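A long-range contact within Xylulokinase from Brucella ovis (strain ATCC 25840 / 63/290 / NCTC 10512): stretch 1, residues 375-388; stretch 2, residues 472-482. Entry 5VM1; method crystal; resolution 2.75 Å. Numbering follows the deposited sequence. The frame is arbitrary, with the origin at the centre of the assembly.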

# COMPACT_ATOMS: atom_id res chain seq x y z
N LEU A 375 15.62 9.52 -13.15
CA LEU A 375 14.51 10.25 -12.54
C LEU A 375 13.45 10.59 -13.58
O LEU A 375 12.25 10.42 -13.32
CB LEU A 375 15.01 11.51 -11.83
CG LEU A 375 16.10 11.40 -10.74
CD1 LEU A 375 16.23 12.68 -9.93
CD2 LEU A 375 15.90 10.19 -9.83
N GLU A 376 13.88 11.04 -14.77
CA GLU A 376 12.92 11.32 -15.84
C GLU A 376 12.10 10.08 -16.19
O GLU A 376 10.87 10.15 -16.32
CB GLU A 376 13.64 11.81 -17.08
CG GLU A 376 14.09 13.24 -17.05
CD GLU A 376 15.20 13.50 -18.06
OE1 GLU A 376 15.56 12.56 -18.81
OE2 GLU A 376 15.72 14.64 -18.09
N GLY A 377 12.77 8.93 -16.30
CA GLY A 377 12.10 7.70 -16.69
C GLY A 377 11.08 7.24 -15.66
O GLY A 377 9.99 6.77 -16.02
N VAL A 378 11.41 7.33 -14.37
CA VAL A 378 10.41 6.97 -13.38
C VAL A 378 9.27 7.96 -13.43
O VAL A 378 8.11 7.56 -13.38
CB VAL A 378 11.03 6.88 -11.97
CG1 VAL A 378 9.92 6.92 -10.92
CG2 VAL A 378 11.77 5.58 -11.84
N ALA A 379 9.57 9.25 -13.62
CA ALA A 379 8.50 10.23 -13.81
C ALA A 379 7.58 9.84 -14.96
O ALA A 379 6.35 9.89 -14.83
CB ALA A 379 9.09 11.61 -14.05
N PHE A 380 8.17 9.39 -16.09
CA PHE A 380 7.37 8.96 -17.24
C PHE A 380 6.53 7.72 -16.93
O PHE A 380 5.38 7.63 -17.37
CB PHE A 380 8.29 8.70 -18.44
CG PHE A 380 8.97 9.91 -18.94
CD1 PHE A 380 8.30 11.11 -18.96
CD2 PHE A 380 10.28 9.87 -19.38
CE1 PHE A 380 8.91 12.25 -19.41
CE2 PHE A 380 10.91 11.01 -19.83
CZ PHE A 380 10.23 12.21 -19.84
N ALA A 381 7.07 6.79 -16.15
CA ALA A 381 6.24 5.66 -15.70
C ALA A 381 5.06 6.14 -14.87
O ALA A 381 3.95 5.63 -15.02
CB ALA A 381 7.08 4.67 -14.89
N ILE A 382 5.28 7.11 -13.98
CA ILE A 382 4.15 7.70 -13.26
C ILE A 382 3.14 8.31 -14.23
O ILE A 382 1.93 8.17 -14.07
CB ILE A 382 4.65 8.74 -12.24
CG1 ILE A 382 5.52 8.08 -11.17
CG2 ILE A 382 3.47 9.43 -11.56
CD1 ILE A 382 6.22 9.06 -10.32
N ARG A 383 3.62 8.99 -15.27
CA ARG A 383 2.70 9.55 -16.26
C ARG A 383 1.97 8.44 -17.02
O ARG A 383 0.80 8.60 -17.39
CB ARG A 383 3.45 10.53 -17.18
CG ARG A 383 3.25 10.39 -18.63
CD ARG A 383 2.55 11.55 -19.23
NE ARG A 383 3.39 12.65 -19.71
CZ ARG A 383 3.10 13.36 -20.81
NH1 ARG A 383 3.87 14.37 -21.20
NH2 ARG A 383 2.03 13.03 -21.53
N ASP A 384 2.64 7.32 -17.28
CA ASP A 384 1.93 6.16 -17.79
C ASP A 384 0.85 5.69 -16.81
O ASP A 384 -0.25 5.27 -17.22
CB ASP A 384 2.90 5.02 -18.14
CG ASP A 384 3.39 5.10 -19.56
OD1 ASP A 384 2.74 5.81 -20.37
OD2 ASP A 384 4.37 4.39 -19.91
N ASN A 385 1.14 5.74 -15.52
CA ASN A 385 0.14 5.33 -14.54
C ASN A 385 -1.05 6.29 -14.51
O ASN A 385 -2.20 5.85 -14.48
CB ASN A 385 0.79 5.19 -13.17
CG ASN A 385 1.41 3.84 -12.98
OD1 ASN A 385 0.97 3.03 -12.15
ND2 ASN A 385 2.39 3.54 -13.82
N LEU A 386 -0.78 7.60 -14.53
CA LEU A 386 -1.86 8.58 -14.53
C LEU A 386 -2.76 8.40 -15.75
O LEU A 386 -3.99 8.55 -15.65
CB LEU A 386 -1.30 10.00 -14.46
CG LEU A 386 -2.27 11.19 -14.51
CD1 LEU A 386 -1.78 12.36 -13.67
CD2 LEU A 386 -2.52 11.67 -15.92
N LEU A 387 -2.17 8.08 -16.90
CA LEU A 387 -2.97 7.85 -18.11
C LEU A 387 -3.88 6.63 -17.94
O LEU A 387 -5.02 6.63 -18.42
CB LEU A 387 -2.06 7.70 -19.33
CG LEU A 387 -1.35 8.93 -19.94
CD1 LEU A 387 -0.62 8.59 -21.24
CD2 LEU A 387 -2.24 10.14 -20.15
N ALA A 388 -3.39 5.57 -17.27
CA ALA A 388 -4.21 4.38 -17.02
C ALA A 388 -5.39 4.70 -16.11
O ALA A 388 -6.52 4.26 -16.36
CB ALA A 388 -3.37 3.27 -16.40
N ALA A 472 9.45 20.03 -23.85
CA ALA A 472 10.56 19.10 -23.93
C ALA A 472 10.26 17.81 -23.18
O ALA A 472 10.65 16.72 -23.63
CB ALA A 472 11.84 19.75 -23.40
N TYR A 473 9.52 17.89 -22.07
CA TYR A 473 9.15 16.68 -21.35
C TYR A 473 8.15 15.84 -22.14
O TYR A 473 8.21 14.60 -22.06
CB TYR A 473 8.59 17.01 -19.96
CG TYR A 473 9.59 16.84 -18.84
CD1 TYR A 473 10.66 17.72 -18.68
CD2 TYR A 473 9.50 15.75 -17.96
CE1 TYR A 473 11.60 17.56 -17.67
CE2 TYR A 473 10.46 15.57 -16.94
CZ TYR A 473 11.49 16.48 -16.80
OH TYR A 473 12.42 16.31 -15.81
N ASP A 474 7.23 16.46 -22.90
CA ASP A 474 6.35 15.70 -23.79
C ASP A 474 7.15 14.96 -24.85
O ASP A 474 6.92 13.77 -25.13
CB ASP A 474 5.36 16.62 -24.51
CG ASP A 474 4.15 17.00 -23.67
OD1 ASP A 474 3.90 16.38 -22.60
OD2 ASP A 474 3.45 17.94 -24.11
N GLU A 475 8.10 15.67 -25.45
CA GLU A 475 8.92 15.07 -26.49
C GLU A 475 9.69 13.89 -25.91
O GLU A 475 9.70 12.80 -26.51
CB GLU A 475 9.83 16.17 -27.05
CG GLU A 475 10.79 15.83 -28.14
CD GLU A 475 11.74 16.99 -28.36
OE1 GLU A 475 12.97 16.75 -28.45
OE2 GLU A 475 11.25 18.14 -28.40
N ALA A 476 10.27 14.06 -24.72
CA ALA A 476 10.98 12.96 -24.08
C ALA A 476 10.02 11.87 -23.61
O ALA A 476 10.35 10.68 -23.66
CB ALA A 476 11.82 13.49 -22.92
N TYR A 477 8.83 12.26 -23.13
CA TYR A 477 7.85 11.24 -22.76
C TYR A 477 7.51 10.36 -23.95
O TYR A 477 7.42 9.13 -23.82
CB TYR A 477 6.56 11.85 -22.18
CG TYR A 477 5.51 10.76 -22.10
CD1 TYR A 477 5.63 9.73 -21.16
CD2 TYR A 477 4.45 10.71 -23.01
CE1 TYR A 477 4.73 8.68 -21.12
CE2 TYR A 477 3.53 9.68 -22.98
CZ TYR A 477 3.67 8.68 -22.03
OH TYR A 477 2.75 7.66 -22.01
N GLN A 478 7.32 10.96 -25.13
CA GLN A 478 6.95 10.16 -26.30
C GLN A 478 8.07 9.18 -26.69
O GLN A 478 7.79 8.04 -27.06
CB GLN A 478 6.57 11.07 -27.47
CG GLN A 478 5.27 11.86 -27.21
CD GLN A 478 4.03 10.97 -27.11
OE1 GLN A 478 4.05 9.80 -27.52
NE2 GLN A 478 2.97 11.49 -26.50
N ARG A 479 9.33 9.61 -26.56
CA ARG A 479 10.46 8.70 -26.76
C ARG A 479 10.37 7.52 -25.80
O ARG A 479 10.43 6.36 -26.22
CB ARG A 479 11.77 9.47 -26.53
CG ARG A 479 12.76 9.52 -27.69
CD ARG A 479 13.35 10.93 -27.81
NE ARG A 479 13.98 11.35 -26.56
CZ ARG A 479 14.11 12.62 -26.17
NH1 ARG A 479 13.62 13.61 -26.92
NH2 ARG A 479 14.70 12.89 -24.99
N TYR A 480 10.14 7.79 -24.52
CA TYR A 480 10.02 6.73 -23.52
C TYR A 480 8.88 5.79 -23.87
O TYR A 480 8.99 4.57 -23.71
CB TYR A 480 9.82 7.39 -22.15
CG TYR A 480 9.42 6.49 -21.00
CD1 TYR A 480 8.09 6.08 -20.82
CD2 TYR A 480 10.36 6.10 -20.06
CE1 TYR A 480 7.72 5.28 -19.77
CE2 TYR A 480 10.00 5.29 -19.00
CZ TYR A 480 8.68 4.89 -18.85
OH TYR A 480 8.32 4.10 -17.78
N HIS A 481 7.76 6.34 -24.33
CA HIS A 481 6.59 5.54 -24.64
C HIS A 481 6.81 4.65 -25.86
O HIS A 481 6.33 3.51 -25.90
CB HIS A 481 5.39 6.46 -24.83
CG HIS A 481 4.08 5.74 -24.91
ND1 HIS A 481 3.17 5.96 -25.91
CD2 HIS A 481 3.53 4.81 -24.09
CE1 HIS A 481 2.11 5.19 -25.72
NE2 HIS A 481 2.31 4.48 -24.62
N ALA A 482 7.49 5.18 -26.90
CA ALA A 482 7.77 4.41 -28.12
C ALA A 482 8.78 3.29 -27.90
O ALA A 482 8.81 2.33 -28.67
CB ALA A 482 8.26 5.33 -29.24
O HOH W 1 6.07 3.00 -18.05

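Two helices of the xylulokinase chain, residues 375-388 and 472-482, cross at 80°, their axes approaching to 10.1 Å and their contact burying 625 Å² in total. Phe380, Tyr477 and Tyr480 cover the most surface, and each fits as a knob into the opposing helix.

Phe380 lies at the centre, its CA 6.0 Å from the CA of Tyr477. With chi1 in the m well, its ring enters a hole formed by Tyr473, Ala476, Tyr477 and Tyr480. The methyl of Ala476 packs on the ring, Ala476 CB lying 3.7 Å from Phe380 CZ, while Tyr477 CA sits over the ring face, 3.8 Å from its centroid. Phe380 also makes oblique aromatic pairs with all three tyrosines.

Tyr477 occupies a hole among Phe380, Arg383, Asp384 and Leu387, and uses both its ring and its hydroxyl. The guanidinium of Arg383 lies flat on the ring, the planes 8° apart, and the Arg383 CG methylene packs over it as well. With chi1 and chi2 between wells and chi3 at 90°, the bent arginine chain brings NH1 to Asp474, where Arg383 NH1 and Asp474 OD1 form a very short salt bridge of 2.4 Å; Asp474 points its CA-to-CB bond away, but its carboxylate comes back within reach. At the tip of Tyr477, OH donates a very short hydrogen bond of 2.5 Å to Asp384 OD1, giving the buried carboxylate a polar partner.

Tyr480 packs against Gly377, Phe380, Ala381 and Asp384. Phe380 CB stands over its ring, 3.4 Å from the centroid. Gly377 contributes its backbone, Gly377 O lying 3.3 Å from Tyr480 CE2. A water links the Tyr480 hydroxyl to the other Asp384 oxygen, lying 2.5 Å from Tyr480 OH and donating to Asp384 OD2 at 2.9 Å. Asp384 thus serves two tyrosines, one directly and one through water.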